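Local coordinates for spore germination protein GerM (Bacillus subtilis subsp. subtilis str. 168, PDB 6GZB) that is of unknown molecular function but affects both sporulation and spore germination, at residues P73-E76 against K80-L83; E84-G89 against V140-W145. All coordinates share one frame; numbering follows the deposited sequence.

Both contacts lie in the first of the two tandem GerMN domains and involve helix 78-84 or the turn that follows it. Interaction 1 is partly buried near the surface: the helix reaches back to the loop that leads into it, through one polar link from a buried glutamine amide to a backbone carbonyl. Interaction 2 is buried, and there the turn after the helix meets helix 136-147 through a leucine methyl resting against a serine, without direct bonding. Their centres are about 13 Å apart, and the two meet where P73 packs against Y85 and L83 against V143. Interaction 1 is thus a polar link from within the helix; interaction 2 is van der Waals packing of the turn that follows it.

Interaction 1. Residues P73-E76 against K80-L83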
# COMPACT_ATOMS: atom_id res chain seq x y z
N PRO A 73 -9.05 3.56 -19.39
CA PRO A 73 -10.16 4.20 -20.12
C PRO A 73 -11.35 4.53 -19.22
O PRO A 73 -11.69 3.75 -18.33
CB PRO A 73 -10.56 3.14 -21.15
CG PRO A 73 -9.44 2.17 -21.21
CD PRO A 73 -8.77 2.20 -19.87
N LYS A 74 -11.98 5.68 -19.43
CA LYS A 74 -13.25 5.99 -18.79
C LYS A 74 -14.22 4.82 -18.90
O LYS A 74 -14.29 4.14 -19.93
CB LYS A 74 -13.88 7.25 -19.40
CG LYS A 74 -13.91 8.45 -18.47
CD LYS A 74 -12.72 9.36 -18.68
CE LYS A 74 -13.14 10.82 -18.66
NZ LYS A 74 -12.02 11.73 -18.26
N SER A 75 -14.99 4.60 -17.85
CA SER A 75 -15.79 3.39 -17.73
C SER A 75 -17.03 3.68 -16.89
O SER A 75 -17.03 4.60 -16.07
CB SER A 75 -14.96 2.29 -17.08
OG SER A 75 -15.75 1.17 -16.72
N GLU A 76 -18.07 2.86 -17.05
CA GLU A 76 -19.25 2.94 -16.21
C GLU A 76 -19.11 2.08 -14.96
O GLU A 76 -19.79 2.31 -13.96
CB GLU A 76 -20.48 2.51 -17.01
CG GLU A 76 -20.76 3.39 -18.22
CD GLU A 76 -21.05 4.83 -17.84
OE1 GLU A 76 -21.44 5.09 -16.68
OE2 GLU A 76 -20.88 5.72 -18.70
N LYS A 80 -14.89 -2.88 -11.43
CA LYS A 80 -14.76 -4.03 -12.30
C LYS A 80 -13.61 -3.85 -13.29
O LYS A 80 -12.83 -4.76 -13.55
CB LYS A 80 -16.07 -4.26 -13.05
CG LYS A 80 -15.97 -5.24 -14.20
CD LYS A 80 -17.30 -5.32 -14.92
CE LYS A 80 -17.24 -6.32 -16.07
NZ LYS A 80 -18.57 -6.93 -16.33
N GLN A 81 -13.51 -2.65 -13.84
CA GLN A 81 -12.48 -2.37 -14.83
C GLN A 81 -11.10 -2.51 -14.21
O GLN A 81 -10.19 -3.08 -14.82
CB GLN A 81 -12.66 -0.96 -15.38
CG GLN A 81 -11.66 -0.61 -16.48
CD GLN A 81 -11.61 0.87 -16.75
OE1 GLN A 81 -11.65 1.68 -15.82
NE2 GLN A 81 -11.57 1.23 -18.02
N ALA A 82 -10.94 -2.01 -12.99
CA ALA A 82 -9.66 -2.07 -12.30
C ALA A 82 -9.20 -3.52 -12.14
O ALA A 82 -8.04 -3.84 -12.41
CB ALA A 82 -9.76 -1.40 -10.94
N LEU A 83 -10.12 -4.41 -11.78
CA LEU A 83 -9.79 -5.83 -11.66
C LEU A 83 -9.46 -6.45 -13.02
O LEU A 83 -8.60 -7.31 -13.12
CB LEU A 83 -10.95 -6.59 -11.02
CG LEU A 83 -11.26 -6.23 -9.56
CD1 LEU A 83 -12.27 -7.22 -9.00
CD2 LEU A 83 -10.00 -6.23 -8.72
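The side-chain amide of Q81 reaches out from its helix to the backbone carbonyl of P73. NE2 of Q81 donates to O of P73 over 2.5 Å, a very short distance whose exact value is doubtful, but the N-H points nearly straight at the acceptor (167°). The oxygen lies almost in the amide plane of Q81, whereas NE2 sits somewhat tilted from the plane of the carbonyl. With CG anti to the backbone N (chi1 -177°) and the chain extended beyond it, the side chain of Q81 reaches straight to the end of strand 65-73. The same NE2 rests 3.5 Å from CD of P73, and OE1 of Q81 lies 3.6 Å from CB of S75, which packs the buried amide between proline ring and serine. This is the short link from strand 65-73 into helix 78-84 within a GerMN domain, and OG of S75 is itself bonded to the backbone N of S77 at the helix approach. Shortening Q81 to alanine would probably leave the P73 carbonyl without this donor and open a gap beside S75. The outer side is looser: K74 points away from the helix, its NZ bonded to the carbonyl of S49, and E76 is exposed and poorly ordered.

Interaction 2. Residues E84-G89 against V140-W145; sequences EYLVQG and VQSVTW
L86, in the type I beta turn from E84 to V87 that ends helix 78-84, packs against S142 of helix 136-147, joining the turn after helix 78-84 to a helix more than fifty residues further along the chain in the same GerMN domain. The touch is made by the branched end of the leucine: CD1 comes within 3.5 Å of OG of S142, and CD2 follows at 3.9 Å from the same oxygen. Beyond that, CD1 reaches the helix backbone more distantly, 4.5 Å from CA of V143. L86 has its CG anti to the carbonyl carbon (chi1 -61°), which carries the two methyls out of the turn and onto the helix. Within the turn, N of V87 makes a weak bond to O of E84, at 3.3 Å.

On the facing helix, S142 holds its hydroxyl anti to its own backbone N, and the oxygen is hydrogen-bonded to the carbonyl of Y57. The buried polar group therefore has a partner of its own, and the leucine methyls need offer it nothing but van der Waals contact. One turn of this helix carries an extra bond: O of V140 accepts from N of T144 at 3.0 Å and from OG1 of T144 at 2.7 Å, the two donors arriving from opposite faces of the carbonyl plane.

The buried area is small, 92 Å² over both sides, and other elements share the leucine. Its side chain also packs on L56 and L58 of strand 51-60, the strand that supplies the Y57 carbonyl, while the backbone of L86 is hydrogen-bonded to V103 and L104, so that L86 links the turn to strand 51-60, to residues V103 and L104 and to helix 136-147.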
# COMPACT_ATOMS: atom_id res chain seq x y z
N GLU A 84 -10.17 -6.02 -14.06
CA GLU A 84 -9.91 -6.52 -15.41
C GLU A 84 -8.49 -6.18 -15.85
O GLU A 84 -7.88 -6.89 -16.64
CB GLU A 84 -10.92 -5.95 -16.41
CG GLU A 84 -12.20 -6.76 -16.53
CD GLU A 84 -13.38 -5.98 -17.09
OE1 GLU A 84 -14.49 -6.54 -17.12
OE2 GLU A 84 -13.22 -4.80 -17.46
N TYR A 85 -7.97 -5.08 -15.31
CA TYR A 85 -6.62 -4.65 -15.64
C TYR A 85 -5.57 -5.28 -14.73
O TYR A 85 -4.40 -4.90 -14.77
CB TYR A 85 -6.53 -3.13 -15.60
CG TYR A 85 -6.87 -2.48 -16.92
CD1 TYR A 85 -8.19 -2.35 -17.33
CD2 TYR A 85 -5.88 -2.03 -17.78
CE1 TYR A 85 -8.51 -1.77 -18.54
CE2 TYR A 85 -6.19 -1.42 -18.98
CZ TYR A 85 -7.51 -1.32 -19.36
OH TYR A 85 -7.83 -0.74 -20.57
N LEU A 86 -5.98 -6.26 -13.94
CA LEU A 86 -5.05 -7.11 -13.22
C LEU A 86 -4.83 -8.43 -13.95
O LEU A 86 -4.05 -9.27 -13.51
CB LEU A 86 -5.58 -7.41 -11.81
CG LEU A 86 -5.79 -6.22 -10.90
CD1 LEU A 86 -6.35 -6.67 -9.57
CD2 LEU A 86 -4.48 -5.46 -10.70
N VAL A 87 -5.58 -8.66 -15.02
CA VAL A 87 -5.60 -9.97 -15.66
C VAL A 87 -4.43 -10.11 -16.63
O VAL A 87 -4.25 -9.28 -17.51
CB VAL A 87 -6.91 -10.24 -16.41
CG1 VAL A 87 -6.87 -11.61 -17.07
CG2 VAL A 87 -8.09 -10.12 -15.46
N GLN A 88 -3.62 -11.14 -16.40
CA GLN A 88 -2.53 -11.50 -17.31
C GLN A 88 -3.04 -11.66 -18.74
O GLN A 88 -4.02 -12.36 -18.99
CB GLN A 88 -1.88 -12.80 -16.83
CG GLN A 88 -1.07 -13.54 -17.89
CD GLN A 88 0.30 -12.93 -18.13
OE1 GLN A 88 1.03 -12.65 -17.18
NE2 GLN A 88 0.65 -12.72 -19.40
N GLY A 89 -2.37 -10.98 -19.66
CA GLY A 89 -2.67 -11.08 -21.08
C GLY A 89 -3.85 -10.22 -21.50
O GLY A 89 -4.28 -10.26 -22.65
N VAL A 140 -4.95 -12.34 -3.32
CA VAL A 140 -5.95 -11.83 -2.38
C VAL A 140 -5.67 -10.37 -2.02
O VAL A 140 -6.57 -9.53 -2.00
CB VAL A 140 -5.98 -12.64 -1.07
CG1 VAL A 140 -7.02 -12.07 -0.11
CG2 VAL A 140 -6.29 -14.11 -1.35
N GLN A 141 -4.41 -10.06 -1.75
CA GLN A 141 -4.02 -8.70 -1.37
C GLN A 141 -4.18 -7.73 -2.53
O GLN A 141 -4.66 -6.60 -2.33
CB GLN A 141 -2.59 -8.69 -0.86
CG GLN A 141 -2.42 -9.37 0.49
CD GLN A 141 -0.99 -9.71 0.82
OE1 GLN A 141 -0.07 -9.40 0.05
NE2 GLN A 141 -0.79 -10.35 1.97
N SER A 142 -3.81 -8.16 -3.73
CA SER A 142 -3.94 -7.34 -4.93
C SER A 142 -5.40 -6.93 -5.18
O SER A 142 -5.71 -5.75 -5.36
CB SER A 142 -3.41 -8.09 -6.15
OG SER A 142 -3.68 -7.37 -7.35
N VAL A 143 -6.28 -7.91 -5.19
CA VAL A 143 -7.69 -7.66 -5.40
C VAL A 143 -8.24 -6.75 -4.30
O VAL A 143 -8.94 -5.78 -4.57
CB VAL A 143 -8.48 -8.99 -5.43
CG1 VAL A 143 -9.97 -8.72 -5.38
CG2 VAL A 143 -8.13 -9.78 -6.67
N THR A 144 -7.86 -7.03 -3.06
CA THR A 144 -8.36 -6.27 -1.93
C THR A 144 -7.93 -4.82 -2.00
O THR A 144 -8.73 -3.91 -1.80
CB THR A 144 -7.90 -6.88 -0.59
OG1 THR A 144 -8.39 -8.22 -0.48
CG2 THR A 144 -8.43 -6.06 0.58
N TRP A 145 -6.65 -4.59 -2.29
CA TRP A 145 -6.12 -3.24 -2.26
C TRP A 145 -6.55 -2.47 -3.51
O TRP A 145 -6.80 -1.26 -3.44
CB TRP A 145 -4.60 -3.24 -2.12
CG TRP A 145 -4.14 -3.46 -0.72
CD1 TRP A 145 -4.33 -4.57 0.03
CD2 TRP A 145 -3.45 -2.53 0.11
NE1 TRP A 145 -3.84 -4.39 1.29
CE2 TRP A 145 -3.27 -3.15 1.37
CE3 TRP A 145 -2.95 -1.24 -0.08
CZ2 TRP A 145 -2.64 -2.52 2.44
CZ3 TRP A 145 -2.32 -0.60 0.99
CH2 TRP A 145 -2.17 -1.24 2.23